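Local coordinates for protein geranylgeranyl pyrophosphate synthase (Corynebacterium glutamicum, PDB 3LMD) that probably condenses isopentenyl diphosphate with allylic diphosphates to build prenyl diphosphates in isoprenoid biosynthesis, as a magnesium-dependent trans-prenyltransferase, at residues Gly233-Ile238 with Arg319-Ala324. Numbering follows the deposited sequence.
Sequences GMIFQI and RYMDIA
Tyr320, whose ring meets Met234 of the facing helix, has its carbonyl O bound by the backbone N of Ala324 one turn on (N to O 2.8 Å). The two helices belong to the all-α bundle of the trans-prenyltransferase (terpenoid synthase) fold; segments 233-238 and 319-324, on helices 219-246 and 309-328, run roughly antiparallel (154° between their directions), with axes 9.5 Å apart at closest approach. The contact is made by apolar packing, without hydrogen bonds between the two segments, well away from the annotated metal ligands. Tyr320 is its centre: the ring offers one face to Met234 and also meets Ile238. Its chi1 of -74° sets CG anti to the carbonyl carbon and beside the backbone N. Met234 CB sits over the middle of that face in a CH-pi contact, 3.7 Å from the ring centroid and 4° off the normal. The flexible thioether chain then bends at chi2 and chi3, keeping close to the ring, with CE reaching the phenol end beside OH; SD makes an oblique Met-aromatic contact 5.1 Å from the centroid. Over the opposite face, toward the rim, lies CZ of Arg319, whose guanidinium is salt-bridged to Glu316. Ile235, whose CG1-CD1 arm reaches the other helix, suits a place where the backbones are nearest (its CA to Tyr320 CA 6.5 Å). The side chains of Ile235 and Tyr320 pass in opposite directions, with Ile235 CG1 3.7 Å from Tyr320 CB, while CD1 reaches on to Met321 CA at 3.8 Å and packs against SD. Val348 of helix 335-349 touches both Ile235 and Met321. Crossing the tyrosine side chain at about a right angle, Ile238 brings the methyl CD1 to 4.0 Å from Tyr320 CE2.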
ATOM      1  N   GLY A 233     -11.704  -2.059  20.655  1.00 26.83           N
ATOM      2  CA  GLY A 233     -10.993  -0.939  19.959  1.00 25.69           C
ATOM      3  C   GLY A 233     -11.601   0.404  20.336  1.00 30.46           C
ATOM      4  O   GLY A 233     -10.873   1.384  20.570  1.00 24.74           O
ATOM      5  N   MET A 234     -12.938   0.476  20.358  1.00 23.00           N
ATOM      6  CA  MET A 234     -13.616   1.719  20.776  1.00 22.49           C
ATOM      7  C   MET A 234     -13.280   2.070  22.228  1.00 25.32           C
ATOM      8  O   MET A 234     -12.967   3.219  22.542  1.00 21.98           O
ATOM      9  CB  MET A 234     -15.151   1.613  20.584  1.00 26.97           C
ATOM     10  CG  MET A 234     -15.632   1.352  19.126  1.00 28.27           C
ATOM     11  SD  MET A 234     -15.201   2.711  17.946  1.00 22.50           S
ATOM     12  CE  MET A 234     -15.559   4.180  19.036  1.00 20.46           C
ATOM     13  N   ILE A 235     -13.378   1.084  23.120  1.00 24.45           N
ATOM     14  CA  ILE A 235     -13.070   1.293  24.526  1.00 25.11           C
ATOM     15  C   ILE A 235     -11.648   1.805  24.699  1.00 29.48           C
ATOM     16  O   ILE A 235     -11.429   2.796  25.403  1.00 27.15           O
ATOM     17  CB  ILE A 235     -13.291   0.006  25.328  1.00 23.49           C
ATOM     18  CG1 ILE A 235     -14.787  -0.345  25.356  1.00 24.69           C
ATOM     19  CG2 ILE A 235     -12.703   0.115  26.753  1.00 24.43           C
ATOM     20  CD1 ILE A 235     -15.038  -1.789  25.919  1.00 24.18           C
ATOM     21  N   PHE A 236     -10.674   1.170  24.043  1.00 26.21           N
ATOM     22  CA  PHE A 236      -9.268   1.611  24.197  1.00 26.84           C
ATOM     23  C   PHE A 236      -9.094   3.090  23.878  1.00 26.13           C
ATOM     24  O   PHE A 236      -8.432   3.812  24.608  1.00 27.05           O
ATOM     25  CB  PHE A 236      -8.319   0.812  23.274  1.00 26.87           C
ATOM     26  CG  PHE A 236      -8.069  -0.614  23.728  1.00 29.33           C
ATOM     27  CD1 PHE A 236      -8.388  -1.019  25.000  1.00 30.04           C
ATOM     28  CD2 PHE A 236      -7.491  -1.536  22.871  1.00 41.98           C
ATOM     29  CE1 PHE A 236      -8.158  -2.337  25.417  1.00 39.19           C
ATOM     30  CE2 PHE A 236      -7.263  -2.845  23.283  1.00 42.16           C
ATOM     31  CZ  PHE A 236      -7.598  -3.236  24.559  1.00 36.33           C
ATOM     32  N   GLN A 237      -9.639   3.518  22.742  1.00 25.05           N
ATOM     33  CA  GLN A 237      -9.404   4.877  22.271  1.00 24.40           C
ATOM     34  C   GLN A 237     -10.173   5.916  23.122  1.00 24.66           C
ATOM     35  O   GLN A 237      -9.645   6.971  23.421  1.00 26.44           O
ATOM     36  CB  GLN A 237      -9.818   5.016  20.802  1.00 25.56           C
ATOM     37  CG  GLN A 237      -9.416   6.380  20.227  1.00 34.57           C
ATOM     38  CD  GLN A 237      -7.902   6.567  20.271  1.00 45.87           C
ATOM     39  OE1 GLN A 237      -7.184   5.859  19.584  1.00 39.65           O
ATOM     40  NE2 GLN A 237      -7.412   7.481  21.124  1.00 39.49           N
ATOM     41  N   ILE A 238     -11.429   5.636  23.470  1.00 24.82           N
ATOM     42  CA  ILE A 238     -12.161   6.594  24.278  1.00 24.19           C
ATOM     43  C   ILE A 238     -11.521   6.711  25.669  1.00 24.98           C
ATOM     44  O   ILE A 238     -11.378   7.815  26.209  1.00 26.38           O
ATOM     45  CB  ILE A 238     -13.660   6.233  24.405  1.00 25.63           C
ATOM     46  CG1 ILE A 238     -14.308   6.221  23.005  1.00 25.42           C
ATOM     47  CG2 ILE A 238     -14.368   7.320  25.297  1.00 26.12           C
ATOM     48  CD1 ILE A 238     -15.674   5.631  22.962  1.00 26.13           C
ATOM     49  N   ARG A 319     -21.321   1.751  27.411  1.00 23.72           N
ATOM     50  CA  ARG A 319     -22.186   1.219  26.382  1.00 25.72           C
ATOM     51  C   ARG A 319     -21.409   0.223  25.489  1.00 26.31           C
ATOM     52  O   ARG A 319     -21.921  -0.850  25.137  1.00 25.54           O
ATOM     53  CB  ARG A 319     -22.746   2.380  25.538  1.00 24.23           C
ATOM     54  CG  ARG A 319     -23.733   1.947  24.452  1.00 25.51           C
ATOM     55  CD  ARG A 319     -24.341   3.131  23.713  1.00 34.90           C
ATOM     56  NE  ARG A 319     -23.416   3.724  22.751  1.00 30.29           N
ATOM     57  CZ  ARG A 319     -23.126   3.207  21.558  1.00 36.13           C
ATOM     58  NH1 ARG A 319     -22.292   3.850  20.747  1.00 33.24           N
ATOM     59  NH2 ARG A 319     -23.675   2.060  21.166  1.00 30.71           N
ATOM     60  N   TYR A 320     -20.173   0.569  25.129  1.00 25.22           N
ATOM     61  CA  TYR A 320     -19.309  -0.388  24.394  1.00 22.83           C
ATOM     62  C   TYR A 320     -18.926  -1.579  25.249  1.00 23.26           C
ATOM     63  O   TYR A 320     -18.770  -2.678  24.737  1.00 24.80           O
ATOM     64  CB  TYR A 320     -18.060   0.310  23.862  1.00 21.46           C
ATOM     65  CG  TYR A 320     -18.405   1.171  22.683  1.00 24.38           C
ATOM     66  CD1 TYR A 320     -18.821   0.590  21.481  1.00 28.22           C
ATOM     67  CD2 TYR A 320     -18.296   2.554  22.742  1.00 26.68           C
ATOM     68  CE1 TYR A 320     -19.161   1.372  20.370  1.00 28.21           C
ATOM     69  CE2 TYR A 320     -18.621   3.342  21.631  1.00 24.87           C
ATOM     70  CZ  TYR A 320     -19.052   2.746  20.451  1.00 30.09           C
ATOM     71  OH  TYR A 320     -19.355   3.509  19.319  1.00 31.88           O
ATOM     72  N   MET A 321     -18.783  -1.370  26.555  1.00 24.40           N
ATOM     73  CA  MET A 321     -18.437  -2.485  27.452  1.00 25.94           C
ATOM     74  C   MET A 321     -19.627  -3.441  27.510  1.00 26.70           C
ATOM     75  O   MET A 321     -19.416  -4.646  27.556  1.00 29.48           O
ATOM     76  CB  MET A 321     -18.061  -2.003  28.885  1.00 26.44           C
ATOM     77  CG  MET A 321     -17.514  -3.139  29.863  1.00 31.62           C
ATOM     78  SD  MET A 321     -15.925  -3.917  29.344  1.00 21.74           S
ATOM     79  CE  MET A 321     -16.403  -5.635  29.137  1.00 38.60           C
ATOM     80  N   ASP A 322     -20.864  -2.903  27.472  1.00 28.25           N
ATOM     81  CA  ASP A 322     -22.078  -3.745  27.402  1.00 28.00           C
ATOM     82  C   ASP A 322     -22.091  -4.528  26.111  1.00 28.02           C
ATOM     83  O   ASP A 322     -22.413  -5.704  26.093  1.00 27.48           O
ATOM     84  CB  ASP A 322     -23.378  -2.909  27.464  1.00 25.75           C
ATOM     85  CG  ASP A 322     -23.652  -2.338  28.846  1.00 34.34           C
ATOM     86  OD1 ASP A 322     -23.062  -2.826  29.832  1.00 36.40           O
ATOM     87  OD2 ASP A 322     -24.452  -1.390  28.932  1.00 38.58           O
ATOM     88  N   ILE A 323     -21.754  -3.880  25.008  1.00 25.45           N
ATOM     89  CA  ILE A 323     -21.646  -4.604  23.732  1.00 26.20           C
ATOM     90  C   ILE A 323     -20.602  -5.720  23.796  1.00 29.03           C
ATOM     91  O   ILE A 323     -20.854  -6.841  23.339  1.00 29.91           O
ATOM     92  CB  ILE A 323     -21.298  -3.621  22.564  1.00 26.46           C
ATOM     93  CG1 ILE A 323     -22.495  -2.697  22.265  1.00 31.00           C
ATOM     94  CG2 ILE A 323     -20.893  -4.385  21.278  1.00 24.14           C
ATOM     95  CD1 ILE A 323     -22.116  -1.447  21.428  1.00 29.20           C
ATOM     96  N   ALA A 324     -19.443  -5.406  24.365  1.00 24.99           N
ATOM     97  CA  ALA A 324     -18.357  -6.381  24.498  1.00 27.90           C
ATOM     98  C   ALA A 324     -18.830  -7.601  25.312  1.00 26.11           C
ATOM     99  O   ALA A 324     -18.581  -8.738  24.924  1.00 25.65           O
ATOM    100  CB  ALA A 324     -17.139  -5.733  25.157  1.00 27.30           C
TER